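Local coordinates for cell wall surface anchor family protein (PDB 4OQ1) that probably anchors the pilus of Streptococcus pneumoniae to the cell wall, as an ancillary pilin, at residues I113-D117 with A118-P122; E128-D131 with Q132-E135; Y201-K204 with N205-F209; K264-G267 with R268-T271. The protein carries 3 engineered substitutions. One frame throughout, in Å; residues are numbered along the deposited sequence.

Interaction 1 of 4, residues I113-D117 with A118-P122; sequences IIQTD and AVSYP
Thr116 and Val119 close a tight reversal of the chain through backbone and side chain together. The amide N of Thr116 gives a hydrogen bond to Val119 O at 2.7 Å. In return Val119 N reaches Thr116 OG1, also at 2.7 Å. The first torsion of Thr116 (chi1 64°) sets OG1 between its own N and carbonyl carbon. From there the oxygen faces the turn, and Ala118 N adds a weak bond to it. Further along, Tyr121 N meets Ile114 O at 2.8 Å in a nearly straight bond (174°). Tyr121 O takes Ile113 N at 3.0 Å and, more weakly, Ile114 N.

The apolar side chains flank this backbone. Ile114 CG2 touches Val119 CG1 at 3.9 Å, and both residues pack on Val40 of helix 37-42. Ile113 lies alongside Tyr121, pointing the same way, with Ile113 CD1 4.2 Å from Tyr121 CD2. The Tyr121 hydroxyl is hydrogen-bonded to Ala141 O and Glu35 N, which lie outside the hairpin. At the tip, Asp117 O accepts from Ser192 OG of the following prealbumin-like domain. Ile113 and Ile114 both oppose Tyr121, as in a classic beta bulge. The whole is a beta hairpin with a two-residue loop, at the margin of the large N-terminal sheet.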
# COMPACT_ATOMS: atom_id res chain seq x y z
N ILE A 113 -11.38 -26.12 3.48
CA ILE A 113 -12.58 -25.70 2.74
C ILE A 113 -12.18 -25.18 1.35
O ILE A 113 -12.88 -25.48 0.40
CB ILE A 113 -13.33 -24.69 3.49
CG1 ILE A 113 -13.80 -25.36 4.77
CG2 ILE A 113 -14.53 -24.15 2.69
CD1 ILE A 113 -14.59 -24.52 5.72
N ILE A 114 -11.04 -24.50 1.24
CA ILE A 114 -10.62 -23.90 -0.02
C ILE A 114 -9.13 -23.91 -0.11
O ILE A 114 -8.43 -23.57 0.84
CB ILE A 114 -10.98 -22.40 -0.10
CG1 ILE A 114 -12.45 -22.18 0.10
CG2 ILE A 114 -10.54 -21.84 -1.45
CD1 ILE A 114 -12.83 -20.72 -0.01
N GLN A 115 -8.60 -24.27 -1.26
CA GLN A 115 -7.17 -24.26 -1.35
C GLN A 115 -6.77 -23.95 -2.76
O GLN A 115 -6.85 -24.84 -3.60
CB GLN A 115 -6.58 -25.60 -0.91
CG GLN A 115 -5.05 -25.66 -0.92
CD GLN A 115 -4.37 -24.47 -0.19
OE1 GLN A 115 -3.83 -23.54 -0.84
NE2 GLN A 115 -4.44 -24.47 1.17
N THR A 116 -6.37 -22.70 -3.02
CA THR A 116 -6.04 -22.22 -4.35
C THR A 116 -4.74 -21.45 -4.28
O THR A 116 -4.18 -21.20 -3.22
CB THR A 116 -7.14 -21.32 -4.96
OG1 THR A 116 -7.31 -20.08 -4.21
CG2 THR A 116 -8.41 -22.02 -5.00
N ASP A 117 -4.29 -21.08 -5.46
CA ASP A 117 -3.11 -20.26 -5.63
C ASP A 117 -3.30 -18.88 -5.05
O ASP A 117 -2.33 -18.23 -4.76
CB ASP A 117 -2.84 -20.05 -7.12
CG ASP A 117 -2.53 -21.35 -7.86
OD1 ASP A 117 -2.17 -22.36 -7.20
OD2 ASP A 117 -2.65 -21.33 -9.11
N ALA A 118 -4.54 -18.43 -4.95
CA ALA A 118 -4.83 -17.12 -4.45
C ALA A 118 -5.23 -17.20 -3.00
O ALA A 118 -4.76 -16.41 -2.19
CB ALA A 118 -5.97 -16.51 -5.25
N VAL A 119 -6.09 -18.17 -2.69
CA VAL A 119 -6.82 -18.23 -1.42
C VAL A 119 -6.74 -19.62 -0.76
O VAL A 119 -7.06 -20.61 -1.40
CB VAL A 119 -8.30 -17.97 -1.69
CG1 VAL A 119 -9.18 -18.32 -0.49
CG2 VAL A 119 -8.50 -16.54 -2.02
N SER A 120 -6.39 -19.64 0.51
CA SER A 120 -6.40 -20.85 1.32
C SER A 120 -7.33 -20.61 2.50
O SER A 120 -7.23 -19.56 3.14
CB SER A 120 -5.04 -21.11 1.83
OG SER A 120 -4.26 -21.59 0.76
N TYR A 121 -8.25 -21.55 2.75
CA TYR A 121 -9.09 -21.50 3.94
C TYR A 121 -9.08 -22.87 4.58
O TYR A 121 -10.03 -23.67 4.42
CB TYR A 121 -10.46 -21.06 3.60
CG TYR A 121 -11.22 -20.65 4.81
CD1 TYR A 121 -11.50 -19.28 5.04
CD2 TYR A 121 -11.66 -21.56 5.74
CE1 TYR A 121 -12.16 -18.88 6.18
CE2 TYR A 121 -12.35 -21.19 6.87
CZ TYR A 121 -12.60 -19.85 7.10
OH TYR A 121 -13.33 -19.46 8.24
N PRO A 122 -8.01 -23.15 5.31
CA PRO A 122 -7.88 -24.35 6.11
C PRO A 122 -8.81 -24.34 7.27
O PRO A 122 -9.00 -23.33 7.91
CB PRO A 122 -6.42 -24.35 6.52
CG PRO A 122 -6.00 -22.95 6.39
CD PRO A 122 -6.82 -22.29 5.39

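Interaction 2 of 4, residues E128-D131 with Q132-E135; sequences EMTD and QTVE
The side-chain amide of Gln132 folds back over one face of the Asp131–Gln132 peptide. Its CD comes within 3.8 Å of Asp131 C. The two planes are tilted by about 40°, so they do not lie flat on each other. The bend at chi1 and chi2 of Gln132 (-51° and -50°) brings the amide there. A second flat group is the Thr130 carbonyl. Thr133 N bonds to Thr130 O at 3.1 Å from well above the carbonyl plane.

Two threonine hydroxyls complete the turn. Thr133 OG1 accepts Thr130 N at 2.6 Å in a fairly straight bond (166°). Thr130 OG1 accepts Gln132 N at 3.2 Å, a more bent bond. Each threonine therefore uses its side chain on the backbone of the other half. The methyl of Thr133 goes to the apolar side, where CG2 touches Met129 SD at 3.8 Å. These two side chains also lie on His28 of strand 28-33, and Met129 reaches Leu30 as well.

The carboxylate end of Asp131 leads off from the turn, and its OD1 is hydrogen-bonded by Asn105 ND2. Glu135 OE2 is hydrogen-bonded to Thr29 OG1. The turn lies at the surface, between strand 120-129 and strand 137-140. Its core is a type I beta turn from Thr130 to Thr133, with an ST turn made by Thr130 at its first position.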
# COMPACT_ATOMS: atom_id res chain seq x y z
N GLU A 128 -21.57 -34.52 10.73
CA GLU A 128 -22.25 -35.82 10.67
C GLU A 128 -23.59 -35.59 9.99
O GLU A 128 -24.31 -34.64 10.35
CB GLU A 128 -22.37 -36.41 12.05
CG GLU A 128 -23.15 -37.71 12.04
CD GLU A 128 -23.29 -38.34 13.37
OE1 GLU A 128 -22.79 -39.45 13.50
OE2 GLU A 128 -23.87 -37.74 14.29
N MET A 129 -23.83 -36.38 8.93
CA MET A 129 -25.16 -36.55 8.31
C MET A 129 -25.89 -37.86 8.77
O MET A 129 -25.40 -38.93 8.58
CB MET A 129 -24.89 -36.58 6.81
CG MET A 129 -24.31 -35.24 6.32
SD MET A 129 -25.41 -33.85 6.72
CE MET A 129 -24.75 -32.69 5.51
N THR A 130 -27.06 -37.73 9.38
CA THR A 130 -27.85 -38.91 9.68
C THR A 130 -29.25 -38.78 9.07
O THR A 130 -29.59 -37.72 8.57
CB THR A 130 -27.95 -39.10 11.19
OG1 THR A 130 -28.81 -38.11 11.72
CG2 THR A 130 -26.64 -38.97 11.82
N ASP A 131 -30.06 -39.85 9.06
CA ASP A 131 -31.44 -39.71 8.50
C ASP A 131 -32.23 -38.69 9.31
O ASP A 131 -33.27 -38.27 8.85
CB ASP A 131 -32.23 -41.05 8.43
CG ASP A 131 -31.79 -41.94 7.25
OD1 ASP A 131 -31.16 -41.40 6.36
OD2 ASP A 131 -32.08 -43.18 7.21
N GLN A 132 -31.75 -38.29 10.50
CA GLN A 132 -32.44 -37.29 11.35
C GLN A 132 -31.98 -35.86 11.22
O GLN A 132 -32.50 -34.97 11.90
CB GLN A 132 -32.24 -37.64 12.81
CG GLN A 132 -32.57 -39.09 13.17
CD GLN A 132 -33.92 -39.52 12.65
OE1 GLN A 132 -34.88 -38.73 12.63
NE2 GLN A 132 -34.02 -40.78 12.22
N THR A 133 -30.97 -35.65 10.38
CA THR A 133 -30.30 -34.37 10.18
C THR A 133 -31.29 -33.43 9.56
O THR A 133 -31.78 -33.73 8.47
CB THR A 133 -29.16 -34.51 9.12
OG1 THR A 133 -28.10 -35.32 9.66
CG2 THR A 133 -28.63 -33.14 8.69
N VAL A 134 -31.53 -32.28 10.21
CA VAL A 134 -32.37 -31.21 9.61
C VAL A 134 -31.59 -30.53 8.48
O VAL A 134 -30.44 -30.18 8.67
CB VAL A 134 -32.88 -30.19 10.71
CG1 VAL A 134 -32.01 -28.92 10.78
CG2 VAL A 134 -34.37 -29.83 10.51
N GLU A 135 -32.24 -30.36 7.30
CA GLU A 135 -31.63 -29.78 6.08
C GLU A 135 -31.83 -28.27 5.87
O GLU A 135 -32.94 -27.77 5.89
CB GLU A 135 -32.22 -30.48 4.85
CG GLU A 135 -31.83 -29.88 3.48
CD GLU A 135 -30.64 -30.55 2.80
OE1 GLU A 135 -29.87 -31.30 3.44
OE2 GLU A 135 -30.46 -30.28 1.58

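Interaction 3 of 4, residues Y201-K204 with N205-F209; sequences YTDK and NGEIF
Backbone bonds join Asp203 to Gly206 and Glu207. Gly206 N donates to Asp203 O at 2.8 Å and closes a type I turn. Asp203 N then bonds to Glu207 O at 3.1 Å. Gly206 has positive phi, 71°, which lets the chain bulge between these two bonds.

The carboxylate of Asp203 fills the inside of the turn. With chi1 at 62°, its CG lies between the backbone N and carbonyl carbon, and OD1 turns inward. Glu207 N meets Asp203 OD1 at 2.8 Å from above the carboxylate plane. Asn205 N makes a weak bond to the same oxygen.

Water adds a further layer. Water 1 donates to Tyr201 O and Glu207 O, and so joins the two chain ends of the reversal. Water 2 sits 2.6 Å from Asp203 OD2 and within reach of Glu207 OE1. It lies between two carboxylates that probably repel each other. The other Glu207 oxygen, OE2, has a salt bridge to Arg162.

The apolar contact lies on the inner side. Thr202 CG2 touches Ile208 CD1 at 3.8 Å, the two side chains crossing at about a right angle. Thr202 OG1 is bonded to Leu163 O and Val166 N. The reversal is a type I turn with a G1 bulge, linking strands 200-201 and 207-211 of the two sheets in a prealbumin-like (CnaB) domain.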
# COMPACT_ATOMS: atom_id res chain seq x y z
N TYR A 201 -0.14 4.43 2.85
CA TYR A 201 0.09 5.65 3.55
C TYR A 201 0.21 5.41 5.05
O TYR A 201 -0.59 4.68 5.61
CB TYR A 201 -1.15 6.67 3.36
CG TYR A 201 -1.26 7.16 1.95
CD1 TYR A 201 -2.03 6.49 1.05
CD2 TYR A 201 -0.52 8.24 1.51
CE1 TYR A 201 -2.10 6.88 -0.28
CE2 TYR A 201 -0.52 8.65 0.16
CZ TYR A 201 -1.36 8.03 -0.72
OH TYR A 201 -1.38 8.37 -2.07
N THR A 202 1.17 6.06 5.65
CA THR A 202 1.37 6.09 7.12
C THR A 202 0.15 6.55 7.82
O THR A 202 -0.42 7.56 7.37
CB THR A 202 2.64 6.81 7.59
OG1 THR A 202 2.71 8.26 7.28
CG2 THR A 202 3.89 6.08 7.00
N ASP A 203 -0.09 5.97 9.00
CA ASP A 203 -1.30 6.26 9.82
C ASP A 203 -0.96 7.31 10.85
O ASP A 203 0.11 7.88 10.81
CB ASP A 203 -1.89 5.00 10.49
CG ASP A 203 -0.93 4.33 11.49
OD1 ASP A 203 0.07 4.92 11.92
OD2 ASP A 203 -1.17 3.16 11.83
N LYS A 204 -1.84 7.60 11.78
CA LYS A 204 -1.54 8.68 12.72
C LYS A 204 -0.34 8.36 13.57
O LYS A 204 0.20 9.24 14.22
CB LYS A 204 -2.75 9.05 13.61
CG LYS A 204 -3.03 8.02 14.69
CD LYS A 204 -4.07 8.49 15.71
CE LYS A 204 -4.62 7.31 16.51
NZ LYS A 204 -5.16 6.21 15.65
N ASN A 205 0.01 7.10 13.70
CA ASN A 205 1.22 6.79 14.41
C ASN A 205 2.43 6.68 13.53
O ASN A 205 3.46 6.12 13.91
CB ASN A 205 1.05 5.52 15.23
CG ASN A 205 -0.08 5.65 16.22
OD1 ASN A 205 -1.07 4.90 16.19
ND2 ASN A 205 0.03 6.56 17.05
N GLY A 206 2.34 7.18 12.34
CA GLY A 206 3.44 7.00 11.42
C GLY A 206 3.66 5.61 10.88
O GLY A 206 4.77 5.33 10.37
N GLU A 207 2.67 4.70 11.02
CA GLU A 207 2.97 3.28 10.82
C GLU A 207 2.30 2.75 9.58
O GLU A 207 1.23 3.19 9.22
CB GLU A 207 2.67 2.39 12.03
CG GLU A 207 3.31 2.95 13.27
CD GLU A 207 3.13 2.12 14.52
OE1 GLU A 207 2.14 1.35 14.57
OE2 GLU A 207 3.91 2.37 15.48
N ILE A 208 3.02 1.89 8.87
CA ILE A 208 2.39 1.00 7.91
C ILE A 208 2.61 -0.46 8.34
O ILE A 208 3.76 -0.90 8.61
CB ILE A 208 2.88 1.23 6.48
CG1 ILE A 208 2.50 2.64 5.98
CG2 ILE A 208 2.33 0.20 5.51
CD1 ILE A 208 3.33 3.07 4.75
N PHE A 209 1.55 -1.22 8.30
CA PHE A 209 1.58 -2.65 8.75
C PHE A 209 1.08 -3.55 7.67
O PHE A 209 -0.06 -3.38 7.20
CB PHE A 209 0.74 -2.81 10.04
CG PHE A 209 0.96 -4.12 10.75
CD1 PHE A 209 2.06 -4.30 11.53
CD2 PHE A 209 0.04 -5.13 10.68
CE1 PHE A 209 2.31 -5.51 12.19
CE2 PHE A 209 0.25 -6.36 11.35
CZ PHE A 209 1.40 -6.53 12.10
O HOH W 1 -1.10 2.60 7.55
O HOH W 2 -0.64 2.27 14.17
O HOH W 3 -3.47 4.32 17.91

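Interaction 4 of 4, residues K264-G267 with R268-T271; sequences KVDG and RTNT
Asp266 and the residues after it form an Asx motif where strand 260-266 ends, in the C-terminal prealbumin-like domain. The side chain and the carbonyl of Asp266 both accept backbone N-H groups of the loop. Arg268 N meets Asp266 OD1 at 2.8 Å, nearly along the C-O axis, though the bond is bent at its hydrogen. Thr269 N reaches the same oxygen at 3.3 Å, from above the carboxylate plane. Asp266 CG is anti to its own N (chi1 178°), and this carries OD1 over the loop. The carbonyl Asp266 O takes Asn270 N at 2.7 Å. Asn270 adopts positive phi, 56°, and the chain doubles back. Thr271 O then receives Asp266 N at 2.9 Å in a fairly straight bond.

The other carboxylate oxygen, OD2, has a salt bridge to Lys356 NZ and a hydrogen bond with Tyr329 OH. Two residues earlier on the strand, Lys264 NZ is covalently linked to Asn354 CG, the isopeptide cross-link known from CnaB domains. Val265 CG2 touches Asn270 OD1 at 3.7 Å. Thr269 OG1 and Thr271 OG1 share a hydrogen bond of 2.7 Å.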
# COMPACT_ATOMS: atom_id res chain seq x y z
N LYS A 264 12.54 43.77 -9.79
CA LYS A 264 12.78 43.69 -11.22
C LYS A 264 13.09 45.07 -11.76
O LYS A 264 12.27 45.99 -11.68
CB LYS A 264 11.57 43.10 -11.94
CG LYS A 264 11.77 42.91 -13.43
CD LYS A 264 12.70 41.74 -13.72
CE LYS A 264 12.87 41.52 -15.21
NZ LYS A 264 13.84 42.49 -15.81
N VAL A 265 14.29 45.22 -12.31
CA VAL A 265 14.76 46.51 -12.79
C VAL A 265 15.32 46.43 -14.16
O VAL A 265 15.59 45.36 -14.67
CB VAL A 265 15.85 47.18 -11.96
CG1 VAL A 265 15.44 47.34 -10.53
CG2 VAL A 265 17.15 46.40 -12.02
N ASP A 266 15.42 47.61 -14.79
CA ASP A 266 16.15 47.75 -16.05
C ASP A 266 17.63 47.70 -15.64
O ASP A 266 18.10 48.43 -14.67
CB ASP A 266 15.78 49.13 -16.66
CG ASP A 266 16.50 49.43 -17.94
OD1 ASP A 266 17.75 49.33 -17.98
OD2 ASP A 266 15.79 49.92 -18.84
N GLY A 267 18.39 46.90 -16.33
CA GLY A 267 19.72 46.68 -15.92
C GLY A 267 20.65 47.86 -16.12
O GLY A 267 21.65 47.99 -15.42
N ARG A 268 20.36 48.70 -17.10
CA ARG A 268 21.18 49.93 -17.29
C ARG A 268 20.85 51.04 -16.32
O ARG A 268 21.73 51.61 -15.65
CB ARG A 268 21.14 50.38 -18.76
CG ARG A 268 21.99 49.42 -19.60
CD ARG A 268 21.82 49.62 -21.11
NE ARG A 268 22.85 48.92 -21.90
CZ ARG A 268 24.04 49.41 -22.27
NH1 ARG A 268 24.42 50.65 -21.92
NH2 ARG A 268 24.88 48.66 -23.01
N THR A 269 19.57 51.31 -16.14
CA THR A 269 19.20 52.46 -15.39
C THR A 269 18.93 52.13 -13.92
O THR A 269 18.83 53.04 -13.12
CB THR A 269 17.96 53.16 -16.03
OG1 THR A 269 16.83 52.30 -16.02
CG2 THR A 269 18.24 53.53 -17.44
N ASN A 270 18.77 50.84 -13.59
CA ASN A 270 18.29 50.44 -12.29
C ASN A 270 16.97 51.00 -11.81
O ASN A 270 16.78 51.13 -10.62
CB ASN A 270 19.35 50.70 -11.21
CG ASN A 270 20.45 49.66 -11.22
OD1 ASN A 270 20.22 48.50 -11.55
ND2 ASN A 270 21.63 50.06 -10.87
N THR A 271 16.10 51.35 -12.72
CA THR A 271 14.71 51.81 -12.37
C THR A 271 13.77 50.62 -12.47
O THR A 271 14.03 49.64 -13.21
CB THR A 271 14.24 52.95 -13.26
OG1 THR A 271 14.50 52.65 -14.63
CG2 THR A 271 15.00 54.21 -12.87

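All four interactions are local chain reversals, strung in sequence order along an elongated molecule. Interactions 1 and 2 belong to the N-terminal domain. Both use strand 120-129, one at each end, with centres 27 Å apart and nearest atoms about 13 Å apart. Interaction 3 is in the middle domain, its centre 30 Å from that of interaction 1. Interaction 4 is in the last domain, 52 Å from interaction 3 between centres. Interactions 2 and 4 are the most distant pair, with centres 99 Å apart. None of the four touches another. Polar side chains shape the reversals in turn: threonine hydroxyls in interactions 1 and 2, aspartate carboxylates in interactions 3 and 4.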